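Thiamine phosphate pyrophosphorylase (Bacteroides thetaiotaomicron VPI-5482, PDB 3CEU) probably catalyses the joining of pyrimidine and thiazole precursors into thiamine phosphate, a step in thiamine diphosphate biosynthesis. Local coordinates at residues P9-E14 and P35-M40; C93-H96 and E100-N103; D156-I161 and K195-L200. All coordinates share one frame; numbering follows the deposited sequence.

Overall arrangement
All three contacts belong to one chain folded as a closed barrel of eight parallel strands, and they follow one another along the sequence without interleaving. Contact 1 joins the loops that follow strands 2-6 and 29-32. Contact 2 lies at the end of strand 90-95, where the chain turns into helix 98-102. Contact 3 packs helix 158-163, after strand 147-150, against helix 188-201, after strand 168-171. Centres of contacts 1 and 2 are about 27 Å apart. Those of contacts 1 and 3, on opposite sides of the chain's centre, are about 28 Å apart, and those of contacts 2 and 3 about 23 Å. With different strands involved and nearest atoms about 12 to 15 Å apart, they occupy separate sectors.

Contact 1. Residues P9-E14 and P35-M40; sequences PTFFVE and PETPAM
Phe11 and Thr37 are brought together by their first torsions: the phenyl CG lies anti to its own carbonyl carbon (chi1 -74°), while CG2 of Thr37 lies anti to the backbone N, a first torsion that turns the methyl branch rather than OG1 toward the phenyl edge. The setting is a TIM barrel, where loop 9-14 follows strand 2-6 and segment 35-40 leads from strand 29-32 into helix 39-48. Thr37 meets the phenyl at its rim: CB lies in the ring plane, 4.0 Å from Phe11 CE2. The modelled separation of the threonine methyl from that carbon is implausibly short, and the edge-on direction of CB is the more reliable evidence. Beyond the two segments, Phe11 also packs on Ser42 and Leu45 of helix 39-48 and makes a cation-pi contact with Lys34, whose NZ hydrogen-bonds to Thr10 O. Lys34 therefore ties the ring and the neighbouring backbone of one loop to the start of the other. Nearer the strands the two prolines meet, with CA atoms of Pro9 and Pro35 5.9 Å apart. Their rings touch through apolar carbons, Pro9 CB to Pro35 CD at 3.8 Å. The same Pro35 CD also sits against the backbone of Pro9, 3.6 Å from Pro9 CA and 3.4 Å from the carbonyl oxygen Pro9 O.

Contact 2. Residues C93-H96 and E100-N103; sequences CSCH and EVKN
Cys95 is the last residue of strand 90-95, and the short turn after the strand brings the CA atoms of Cys95 and Glu100 to 5.6 Å. Cys95 keeps its extended strand backbone, whereas His96 has left strand geometry with psi 35°, and the chain swings into helix 98-102. This is the first half of a beta-alpha-beta unit completed by strand 110-113, whose Phe112 shares backbone hydrogen bonds with Cys93 and Cys95. The apolar part of the contact is made by the Cys95 methylene, with CB 3.7 Å from Val101 CG2 and equally close to Glu100 CB. SG lies over the backbone of Val101, 4.0 Å from both its N and CA, and the side chain also touches Val111 of strand 110-113. The polar part belongs to Glu100, whose chain runs extended beyond CG and carries the carboxylate back to the strand end. Glu100 OE1 sits directly on that end, 3.2 Å from Cys95 CA. It accepts a weak bond from His96 N at 3.2 Å, bent to 147° at the hydrogen. The imidazole of His96 stands almost perpendicular to the carboxylate, their planes 86° apart. OE1 also forms a salt bridge with Arg104. Putting an alanine here removes the carboxylate, which would probably leave Arg104 without its charged mate and His96 N without this acceptor. Because one oxygen serves both the guanidinium and the backbone amide, the negative charge is probably stabilised, and the weak amide bond is likely to be the lesser share of that oxygen's binding.

Contact 3. Residues D156-I161 and K195-L200; sequences DNLLEI and KKLKKL
Leu158, near the start of helix 158-163, reaches across to helix 188-201 with one methyl. Its CG lies anti to the backbone N (chi1 -165°), which sends the branched end across, and chi2 of 52° sets CD2 between two residues one helical turn apart: CD2 is 3.2 Å from Leu197 O and 3.9 Å from Leu200 CB. The methyl thus rests on helix backbone as well as on side chain, while Met1 touches Leu158 from outside the pair. Leu159, the next residue, crosses Leu200 at about a right angle. Both methyls are used: CD2 meets both methyls of Leu200, 3.5 Å from Leu200 CD2 and 3.6 Å from Leu200 CD1, and CD1 approaches Leu200 O at 3.5 Å. Leu200 is therefore gripped from both leucines, its CB lying 3.9 Å from Leu159 CD2 as well. Farther along, Ile161 turns to Ile153 and Phe166 instead of the other helix. The contact is wholly apolar in its side chains. The leucines join helix 158-163, after strand 147-150, to the C-terminal helix 188-201, which comes after strand 168-171 and the short helix 173-176, on the outer helical layer of a TIM barrel.

Contact 1. Residues P9-E14 and P35-M40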
ATOM      1  N   PRO A   9      -4.153   9.773  -5.975  1.00 18.95           N
ATOM      2  CA  PRO A   9      -5.388   9.568  -6.737  1.00 15.38           C
ATOM      3  C   PRO A   9      -5.302  10.090  -8.174  1.00 19.54           C
ATOM      4  O   PRO A   9      -6.039   9.633  -9.044  1.00 16.21           O
ATOM      5  CB  PRO A   9      -6.434  10.320  -5.914  1.00  9.78           C
ATOM      6  CG  PRO A   9      -5.867  10.296  -4.518  1.00 27.37           C
ATOM      7  CD  PRO A   9      -4.408  10.583  -4.773  1.00 22.25           C
ATOM      8  N   THR A  10      -4.402  11.041  -8.412  1.00 17.01           N
ATOM      9  CA  THR A  10      -4.243  11.623  -9.736  1.00 15.63           C
ATOM     10  C   THR A  10      -2.867  11.392 -10.371  1.00 18.72           C
ATOM     11  O   THR A  10      -1.886  11.122  -9.677  1.00 13.99           O
ATOM     12  CB  THR A  10      -4.543  13.150  -9.707  1.00 17.74           C
ATOM     13  OG1 THR A  10      -4.003  13.764 -10.882  1.00 27.01           O
ATOM     14  CG2 THR A  10      -3.939  13.804  -8.481  1.00 17.63           C
ATOM     15  N   PHE A  11      -2.824  11.495 -11.702  1.00 22.16           N
ATOM     16  CA  PHE A  11      -1.613  11.313 -12.508  1.00 19.87           C
ATOM     17  C   PHE A  11      -0.807  12.609 -12.592  1.00 24.62           C
ATOM     18  O   PHE A  11      -1.379  13.692 -12.730  1.00 33.27           O
ATOM     19  CB  PHE A  11      -1.992  10.880 -13.937  1.00 13.97           C
ATOM     20  CG  PHE A  11      -2.461   9.450 -14.043  1.00 13.35           C
ATOM     21  CD1 PHE A  11      -1.551   8.419 -14.236  1.00  7.75           C
ATOM     22  CD2 PHE A  11      -3.805   9.134 -13.915  1.00  2.87           C
ATOM     23  CE1 PHE A  11      -1.973   7.090 -14.296  1.00 19.50           C
ATOM     24  CE2 PHE A  11      -4.231   7.807 -13.973  1.00 20.90           C
ATOM     25  CZ  PHE A  11      -3.314   6.785 -14.165  1.00 12.07           C
ATOM     26  N   PHE A  12       0.516  12.500 -12.513  1.00 25.26           N
ATOM     27  CA  PHE A  12       1.376  13.676 -12.612  1.00 30.59           C
ATOM     28  C   PHE A  12       2.735  13.337 -13.225  1.00 30.96           C
ATOM     29  O   PHE A  12       3.251  12.235 -13.038  1.00 31.12           O
ATOM     30  CB  PHE A  12       1.564  14.343 -11.239  1.00 30.78           C
ATOM     31  CG  PHE A  12       2.293  13.496 -10.235  1.00 30.40           C
ATOM     32  CD1 PHE A  12       1.631  12.488  -9.538  1.00 27.23           C
ATOM     33  CD2 PHE A  12       3.642  13.718  -9.974  1.00 26.58           C
ATOM     34  CE1 PHE A  12       2.299  11.716  -8.596  1.00 18.34           C
ATOM     35  CE2 PHE A  12       4.325  12.952  -9.033  1.00 23.22           C
ATOM     36  CZ  PHE A  12       3.652  11.948  -8.343  1.00 30.66           C
ATOM     37  N   VAL A  13       3.301  14.289 -13.965  1.00 30.45           N
ATOM     38  CA  VAL A  13       4.594  14.096 -14.616  1.00 37.62           C
ATOM     39  C   VAL A  13       5.674  13.762 -13.602  1.00 40.47           C
ATOM     40  O   VAL A  13       5.677  14.293 -12.489  1.00 44.47           O
ATOM     41  CB  VAL A  13       5.033  15.357 -15.384  1.00 36.89           C
ATOM     42  CG1 VAL A  13       4.143  15.569 -16.590  1.00 39.79           C
ATOM     43  CG2 VAL A  13       4.981  16.566 -14.458  1.00 40.20           C
ATOM     44  N   GLU A  14       6.597  12.891 -13.999  1.00 35.91           N
ATOM     45  CA  GLU A  14       7.688  12.468 -13.128  1.00 42.79           C
ATOM     46  C   GLU A  14       7.274  11.369 -12.149  1.00 34.02           C
ATOM     47  O   GLU A  14       8.124  10.775 -11.482  1.00 32.58           O
ATOM     48  CB  GLU A  14       8.262  13.669 -12.364  1.00 45.34           C
ATOM     49  CG  GLU A  14       9.256  14.479 -13.188  1.00 56.98           C
ATOM     50  CD  GLU A  14       9.764  15.708 -12.462  1.00 62.47           C
ATOM     51  OE1 GLU A  14       8.984  16.674 -12.301  1.00 61.31           O
ATOM     52  OE2 GLU A  14      10.945  15.703 -12.053  1.00 65.91           O
ATOM     53  N   PRO A  35      -8.593   6.652  -8.803  1.00 16.94           N
ATOM     54  CA  PRO A  35     -10.058   6.713  -8.847  1.00 23.80           C
ATOM     55  C   PRO A  35     -10.635   7.381 -10.090  1.00 29.15           C
ATOM     56  O   PRO A  35     -10.198   8.465 -10.473  1.00 35.04           O
ATOM     57  CB  PRO A  35     -10.411   7.496  -7.586  1.00 28.92           C
ATOM     58  CG  PRO A  35      -9.250   7.222  -6.662  1.00  6.04           C
ATOM     59  CD  PRO A  35      -8.079   7.306  -7.587  1.00 11.95           C
ATOM     60  N   GLU A  36     -11.621   6.735 -10.710  1.00 34.24           N
ATOM     61  CA  GLU A  36     -12.297   7.283 -11.892  1.00 37.17           C
ATOM     62  C   GLU A  36     -11.328   7.867 -12.917  1.00 34.36           C
ATOM     63  O   GLU A  36     -11.327   9.076 -13.155  1.00 38.56           O
ATOM     64  CB  GLU A  36     -13.275   8.386 -11.461  1.00 38.87           C
ATOM     65  CG  GLU A  36     -14.364   7.973 -10.459  1.00 42.88           C
ATOM     66  CD  GLU A  36     -15.479   7.139 -11.082  1.00 43.63           C
ATOM     67  OE1 GLU A  36     -16.063   7.572 -12.104  1.00 42.45           O
ATOM     68  OE2 GLU A  36     -15.783   6.058 -10.529  1.00 48.30           O
ATOM     69  N   THR A  37     -10.526   7.020 -13.547  1.00 31.36           N
ATOM     70  CA  THR A  37      -9.555   7.517 -14.512  1.00 31.37           C
ATOM     71  C   THR A  37      -9.448   6.634 -15.752  1.00 30.70           C
ATOM     72  O   THR A  37      -9.495   5.411 -15.648  1.00 28.95           O
ATOM     73  CB  THR A  37      -8.181   7.609 -13.840  1.00 37.85           C
ATOM     74  OG1 THR A  37      -8.344   8.143 -12.519  1.00 31.47           O
ATOM     75  CG2 THR A  37      -7.262   8.520 -14.627  1.00 34.37           C
ATOM     76  N   PRO A  38      -9.306   7.245 -16.943  1.00 28.08           N
ATOM     77  CA  PRO A  38      -9.190   6.508 -18.204  1.00 29.41           C
ATOM     78  C   PRO A  38      -8.057   5.496 -18.125  1.00 27.13           C
ATOM     79  O   PRO A  38      -6.931   5.856 -17.778  1.00 20.07           O
ATOM     80  CB  PRO A  38      -8.879   7.602 -19.218  1.00 28.63           C
ATOM     81  CG  PRO A  38      -9.544   8.795 -18.650  1.00 39.70           C
ATOM     82  CD  PRO A  38      -9.218   8.695 -17.185  1.00 34.50           C
ATOM     83  N   ALA A  39      -8.352   4.241 -18.454  1.00 25.43           N
ATOM     84  CA  ALA A  39      -7.347   3.179 -18.412  1.00 26.56           C
ATOM     85  C   ALA A  39      -6.045   3.628 -19.069  1.00 24.61           C
ATOM     86  O   ALA A  39      -4.953   3.365 -18.561  1.00 25.83           O
ATOM     87  CB  ALA A  39      -7.880   1.933 -19.100  1.00 15.44           C
HETATM   88  N   MSE A  40      -6.185   4.301 -20.203  1.00 20.94           N
HETATM   89  CA  MSE A  40      -5.062   4.822 -20.966  1.00 33.09           C
HETATM   90  C   MSE A  40      -3.922   5.320 -20.069  1.00 31.48           C
HETATM   91  O   MSE A  40      -2.770   4.912 -20.220  1.00 30.70           O
HETATM   92  CB  MSE A  40      -5.564   5.959 -21.859  1.00 35.80           C
HETATM   93  CG  MSE A  40      -4.516   6.700 -22.660  1.00 58.76           C
HETATM   94 SE   MSE A  40      -5.260   8.379 -23.314  1.00 85.45          SE
HETATM   95  CE  MSE A  40      -6.636   7.666 -24.489  1.00 66.73           C
TER

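Contact 2. Residues C93-H96 and E100-N103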
ATOM      1  N   CYS A  93      -8.195  -6.672  -0.064  1.00 19.22           N
ATOM      2  CA  CYS A  93      -9.262  -5.698   0.204  1.00 22.51           C
ATOM      3  C   CYS A  93      -9.040  -4.986   1.532  1.00 18.92           C
ATOM      4  O   CYS A  93      -8.148  -5.333   2.298  1.00 27.41           O
ATOM      5  CB  CYS A  93     -10.621  -6.393   0.266  1.00 30.92           C
ATOM      6  SG  CYS A  93     -10.876  -7.318   1.789  1.00 25.02           S
ATOM      7  N   SER A  94      -9.882  -4.000   1.807  1.00 16.84           N
ATOM      8  CA  SER A  94      -9.790  -3.232   3.035  1.00 18.52           C
ATOM      9  C   SER A  94     -10.867  -3.612   4.044  1.00 22.44           C
ATOM     10  O   SER A  94     -12.005  -3.932   3.680  1.00 25.83           O
ATOM     11  CB  SER A  94      -9.903  -1.736   2.728  1.00 17.89           C
ATOM     12  OG  SER A  94      -8.848  -1.298   1.896  1.00 18.41           O
ATOM     13  N   CYS A  95     -10.501  -3.582   5.318  1.00 17.58           N
ATOM     14  CA  CYS A  95     -11.452  -3.883   6.375  1.00 12.50           C
ATOM     15  C   CYS A  95     -11.401  -2.681   7.315  1.00 18.63           C
ATOM     16  O   CYS A  95     -10.384  -1.987   7.377  1.00 20.71           O
ATOM     17  CB  CYS A  95     -11.067  -5.177   7.096  1.00 14.69           C
ATOM     18  SG  CYS A  95     -11.084  -6.673   6.042  1.00 20.47           S
ATOM     19  N   HIS A  96     -12.497  -2.430   8.030  1.00 20.43           N
ATOM     20  CA  HIS A  96     -12.574  -1.282   8.928  1.00 27.59           C
ATOM     21  C   HIS A  96     -13.065  -1.588  10.336  1.00 25.54           C
ATOM     22  O   HIS A  96     -13.757  -0.779  10.944  1.00 38.21           O
ATOM     23  CB  HIS A  96     -13.465  -0.198   8.315  1.00 22.77           C
ATOM     24  CG  HIS A  96     -13.264  -0.019   6.843  1.00 28.64           C
ATOM     25  ND1 HIS A  96     -13.965  -0.744   5.906  1.00 31.04           N
ATOM     26  CD2 HIS A  96     -12.405   0.766   6.149  1.00 32.46           C
ATOM     27  CE1 HIS A  96     -13.550  -0.416   4.698  1.00 29.54           C
ATOM     28  NE2 HIS A  96     -12.602   0.498   4.814  1.00 34.16           N
ATOM     29  N   GLU A 100     -14.281  -7.329  11.060  1.00 21.11           N
ATOM     30  CA  GLU A 100     -14.148  -7.500   9.615  1.00 17.25           C
ATOM     31  C   GLU A 100     -12.898  -8.292   9.254  1.00 15.40           C
ATOM     32  O   GLU A 100     -12.966  -9.292   8.528  1.00 12.26           O
ATOM     33  CB  GLU A 100     -14.131  -6.147   8.892  1.00 21.46           C
ATOM     34  CG  GLU A 100     -15.494  -5.757   8.331  1.00 20.03           C
ATOM     35  CD  GLU A 100     -15.459  -4.520   7.439  1.00 34.14           C
ATOM     36  OE1 GLU A 100     -14.552  -4.406   6.581  1.00 40.76           O
ATOM     37  OE2 GLU A 100     -16.365  -3.669   7.575  1.00 43.51           O
ATOM     38  N   VAL A 101     -11.757  -7.843   9.769  1.00 10.71           N
ATOM     39  CA  VAL A 101     -10.482  -8.500   9.516  1.00  8.88           C
ATOM     40  C   VAL A 101     -10.589  -9.940   9.948  1.00 15.28           C
ATOM     41  O   VAL A 101     -10.078 -10.840   9.279  1.00 19.88           O
ATOM     42  CB  VAL A 101      -9.343  -7.880  10.341  1.00 13.49           C
ATOM     43  CG1 VAL A 101      -8.050  -8.603  10.039  1.00  8.08           C
ATOM     44  CG2 VAL A 101      -9.220  -6.390  10.051  1.00 18.06           C
ATOM     45  N   LYS A 102     -11.244 -10.146  11.089  1.00 14.46           N
ATOM     46  CA  LYS A 102     -11.417 -11.476  11.649  1.00 16.52           C
ATOM     47  C   LYS A 102     -12.161 -12.401  10.703  1.00 18.64           C
ATOM     48  O   LYS A 102     -11.697 -13.498  10.411  1.00 15.95           O
ATOM     49  CB  LYS A 102     -12.166 -11.389  12.980  1.00 20.42           C
ATOM     50  CG  LYS A 102     -12.443 -12.734  13.648  1.00 17.13           C
ATOM     51  CD  LYS A 102     -13.171 -12.535  14.980  1.00 30.96           C
ATOM     52  CE  LYS A 102     -13.599 -13.863  15.616  1.00 34.15           C
ATOM     53  NZ  LYS A 102     -14.363 -13.669  16.895  1.00 38.87           N
ATOM     54  N   ASN A 103     -13.311 -11.967  10.211  1.00 15.97           N
ATOM     55  CA  ASN A 103     -14.075 -12.832   9.318  1.00 30.44           C
ATOM     56  C   ASN A 103     -13.844 -12.539   7.841  1.00 28.10           C
ATOM     57  O   ASN A 103     -14.785 -12.558   7.056  1.00 42.98           O
ATOM     58  CB  ASN A 103     -15.567 -12.707   9.618  1.00 27.45           C
ATOM     59  CG  ASN A 103     -15.850 -12.579  11.093  1.00 33.66           C
ATOM     60  OD1 ASN A 103     -15.339 -13.357  11.904  1.00 28.14           O
ATOM     61  ND2 ASN A 103     -16.676 -11.600  11.455  1.00 19.31           N
TER

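Contact 3. Residues D156-I161 and K195-L200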
ATOM      1  N   ASP A 156       6.588   9.018  13.043  1.00 22.58           N
ATOM      2  CA  ASP A 156       6.411   9.115  14.489  1.00 27.67           C
ATOM      3  C   ASP A 156       5.705   7.909  15.108  1.00 34.83           C
ATOM      4  O   ASP A 156       5.915   7.612  16.284  1.00 43.18           O
ATOM      5  CB  ASP A 156       5.640  10.392  14.831  1.00 36.70           C
ATOM      6  CG  ASP A 156       6.469  11.644  14.631  1.00 39.53           C
ATOM      7  OD1 ASP A 156       5.880  12.748  14.541  1.00 41.57           O
ATOM      8  OD2 ASP A 156       7.713  11.524  14.582  1.00 39.26           O
ATOM      9  N   ASN A 157       4.880   7.216  14.320  1.00 35.10           N
ATOM     10  CA  ASN A 157       4.129   6.050  14.810  1.00 34.10           C
ATOM     11  C   ASN A 157       4.376   4.745  14.061  1.00 33.04           C
ATOM     12  O   ASN A 157       3.663   3.766  14.271  1.00 32.11           O
ATOM     13  CB  ASN A 157       2.628   6.334  14.767  1.00 29.77           C
ATOM     14  CG  ASN A 157       2.157   6.746  13.387  1.00 29.67           C
ATOM     15  OD1 ASN A 157       2.571   6.175  12.368  1.00 25.34           O
ATOM     16  ND2 ASN A 157       1.275   7.731  13.344  1.00 26.91           N
ATOM     17  N   LEU A 158       5.373   4.722  13.191  1.00 28.53           N
ATOM     18  CA  LEU A 158       5.656   3.516  12.434  1.00 33.57           C
ATOM     19  C   LEU A 158       6.046   2.362  13.351  1.00 36.91           C
ATOM     20  O   LEU A 158       5.523   1.256  13.225  1.00 38.08           O
ATOM     21  CB  LEU A 158       6.768   3.780  11.418  1.00 21.11           C
ATOM     22  CG  LEU A 158       6.913   2.710  10.338  1.00 31.32           C
ATOM     23  CD1 LEU A 158       5.555   2.473   9.681  1.00 34.98           C
ATOM     24  CD2 LEU A 158       7.941   3.148   9.296  1.00 35.49           C
ATOM     25  N   LEU A 159       6.956   2.617  14.284  1.00 40.92           N
ATOM     26  CA  LEU A 159       7.402   1.575  15.207  1.00 37.52           C
ATOM     27  C   LEU A 159       6.276   1.048  16.080  1.00 35.97           C
ATOM     28  O   LEU A 159       6.287  -0.116  16.480  1.00 35.95           O
ATOM     29  CB  LEU A 159       8.527   2.094  16.112  1.00 36.11           C
ATOM     30  CG  LEU A 159       9.878   2.363  15.446  1.00 36.56           C
ATOM     31  CD1 LEU A 159      10.288   1.130  14.649  1.00 31.19           C
ATOM     32  CD2 LEU A 159       9.782   3.581  14.533  1.00 42.35           C
ATOM     33  N   GLU A 160       5.308   1.911  16.381  1.00 34.03           N
ATOM     34  CA  GLU A 160       4.169   1.539  17.219  1.00 28.81           C
ATOM     35  C   GLU A 160       3.264   0.544  16.491  1.00 32.93           C
ATOM     36  O   GLU A 160       2.556  -0.243  17.121  1.00 36.24           O
ATOM     37  CB  GLU A 160       3.383   2.798  17.601  1.00 33.74           C
ATOM     38  CG  GLU A 160       2.434   2.649  18.789  1.00 35.07           C
ATOM     39  CD  GLU A 160       2.106   3.994  19.437  1.00 51.03           C
ATOM     40  OE1 GLU A 160       1.543   4.877  18.746  1.00 53.15           O
ATOM     41  OE2 GLU A 160       2.414   4.171  20.642  1.00 47.26           O
ATOM     42  N   ILE A 161       3.304   0.574  15.163  1.00 29.42           N
ATOM     43  CA  ILE A 161       2.487  -0.329  14.371  1.00 32.90           C
ATOM     44  C   ILE A 161       3.069  -1.740  14.298  1.00 34.58           C
ATOM     45  O   ILE A 161       2.336  -2.725  14.464  1.00 31.92           O
ATOM     46  CB  ILE A 161       2.270   0.229  12.952  1.00 33.09           C
ATOM     47  CG1 ILE A 161       1.162   1.285  13.000  1.00 30.59           C
ATOM     48  CG2 ILE A 161       1.931  -0.896  11.976  1.00 28.84           C
ATOM     49  CD1 ILE A 161       0.834   1.896  11.663  1.00 35.83           C
ATOM     50  N   LYS A 195      13.436   6.002   2.463  1.00 17.46           N
ATOM     51  CA  LYS A 195      14.530   5.234   3.035  1.00 20.00           C
ATOM     52  C   LYS A 195      14.455   5.302   4.553  1.00 21.02           C
ATOM     53  O   LYS A 195      14.731   4.312   5.249  1.00 18.67           O
ATOM     54  CB  LYS A 195      15.885   5.782   2.584  1.00 16.23           C
ATOM     55  CG  LYS A 195      16.202   5.607   1.110  1.00 15.48           C
ATOM     56  CD  LYS A 195      17.655   5.973   0.856  1.00 19.96           C
ATOM     57  CE  LYS A 195      18.047   5.768  -0.587  1.00 30.30           C
ATOM     58  NZ  LYS A 195      19.524   5.923  -0.771  1.00 42.41           N
ATOM     59  N   LYS A 196      14.090   6.470   5.075  1.00 15.94           N
ATOM     60  CA  LYS A 196      13.978   6.615   6.518  1.00  8.39           C
ATOM     61  C   LYS A 196      12.879   5.664   7.019  1.00  9.43           C
ATOM     62  O   LYS A 196      13.118   4.875   7.926  1.00 10.45           O
ATOM     63  CB  LYS A 196      13.650   8.068   6.884  1.00 10.40           C
ATOM     64  CG  LYS A 196      13.427   8.296   8.375  1.00 25.28           C
ATOM     65  CD  LYS A 196      12.806   9.668   8.661  1.00 28.40           C
ATOM     66  CE  LYS A 196      13.825  10.799   8.550  1.00 38.34           C
ATOM     67  NZ  LYS A 196      13.259  12.124   8.951  1.00 43.50           N
ATOM     68  N   LEU A 197      11.697   5.710   6.408  1.00 10.56           N
ATOM     69  CA  LEU A 197      10.606   4.849   6.835  1.00 12.41           C
ATOM     70  C   LEU A 197      10.948   3.369   6.668  1.00 18.01           C
ATOM     71  O   LEU A 197      10.546   2.535   7.479  1.00 12.85           O
ATOM     72  CB  LEU A 197       9.325   5.175   6.059  1.00  7.05           C
ATOM     73  CG  LEU A 197       8.807   6.625   6.130  1.00 10.12           C
ATOM     74  CD1 LEU A 197       7.556   6.777   5.252  1.00 11.75           C
ATOM     75  CD2 LEU A 197       8.473   6.998   7.579  1.00  2.83           C
ATOM     76  N   LYS A 198      11.694   3.038   5.622  1.00 14.93           N
ATOM     77  CA  LYS A 198      12.052   1.647   5.387  1.00 18.23           C
ATOM     78  C   LYS A 198      13.079   1.168   6.405  1.00 25.91           C
ATOM     79  O   LYS A 198      13.152  -0.021   6.717  1.00 24.37           O
ATOM     80  CB  LYS A 198      12.618   1.473   3.984  1.00 23.16           C
ATOM     81  CG  LYS A 198      12.652   0.037   3.540  1.00 25.33           C
ATOM     82  CD  LYS A 198      13.621  -0.143   2.402  1.00 23.95           C
ATOM     83  CE  LYS A 198      13.741  -1.607   2.036  1.00 22.17           C
ATOM     84  NZ  LYS A 198      15.004  -1.857   1.287  1.00 45.53           N
ATOM     85  N   LYS A 199      13.884   2.093   6.915  1.00 28.03           N
ATOM     86  CA  LYS A 199      14.880   1.724   7.901  1.00 28.37           C
ATOM     87  C   LYS A 199      14.183   1.424   9.224  1.00 26.22           C
ATOM     88  O   LYS A 199      14.624   0.559   9.973  1.00 36.20           O
ATOM     89  CB  LYS A 199      15.908   2.839   8.092  1.00 28.55           C
ATOM     90  CG  LYS A 199      17.000   2.467   9.085  1.00 37.73           C
ATOM     91  CD  LYS A 199      17.849   3.660   9.469  1.00 42.20           C
ATOM     92  CE  LYS A 199      18.860   3.300  10.546  1.00 35.55           C
ATOM     93  NZ  LYS A 199      19.565   4.518  11.035  1.00 36.54           N
ATOM     94  N   LEU A 200      13.099   2.136   9.515  1.00 25.18           N
ATOM     95  CA  LEU A 200      12.359   1.899  10.753  1.00 26.53           C
ATOM     96  C   LEU A 200      11.563   0.602  10.638  1.00 29.31           C
ATOM     97  O   LEU A 200      11.450  -0.147  11.605  1.00 33.51           O
ATOM     98  CB  LEU A 200      11.397   3.056  11.052  1.00 11.98           C
ATOM     99  CG  LEU A 200      11.962   4.429  11.448  1.00 28.41           C
ATOM    100  CD1 LEU A 200      10.806   5.404  11.603  1.00 26.97           C
ATOM    101  CD2 LEU A 200      12.746   4.342  12.753  1.00 13.42           C
TER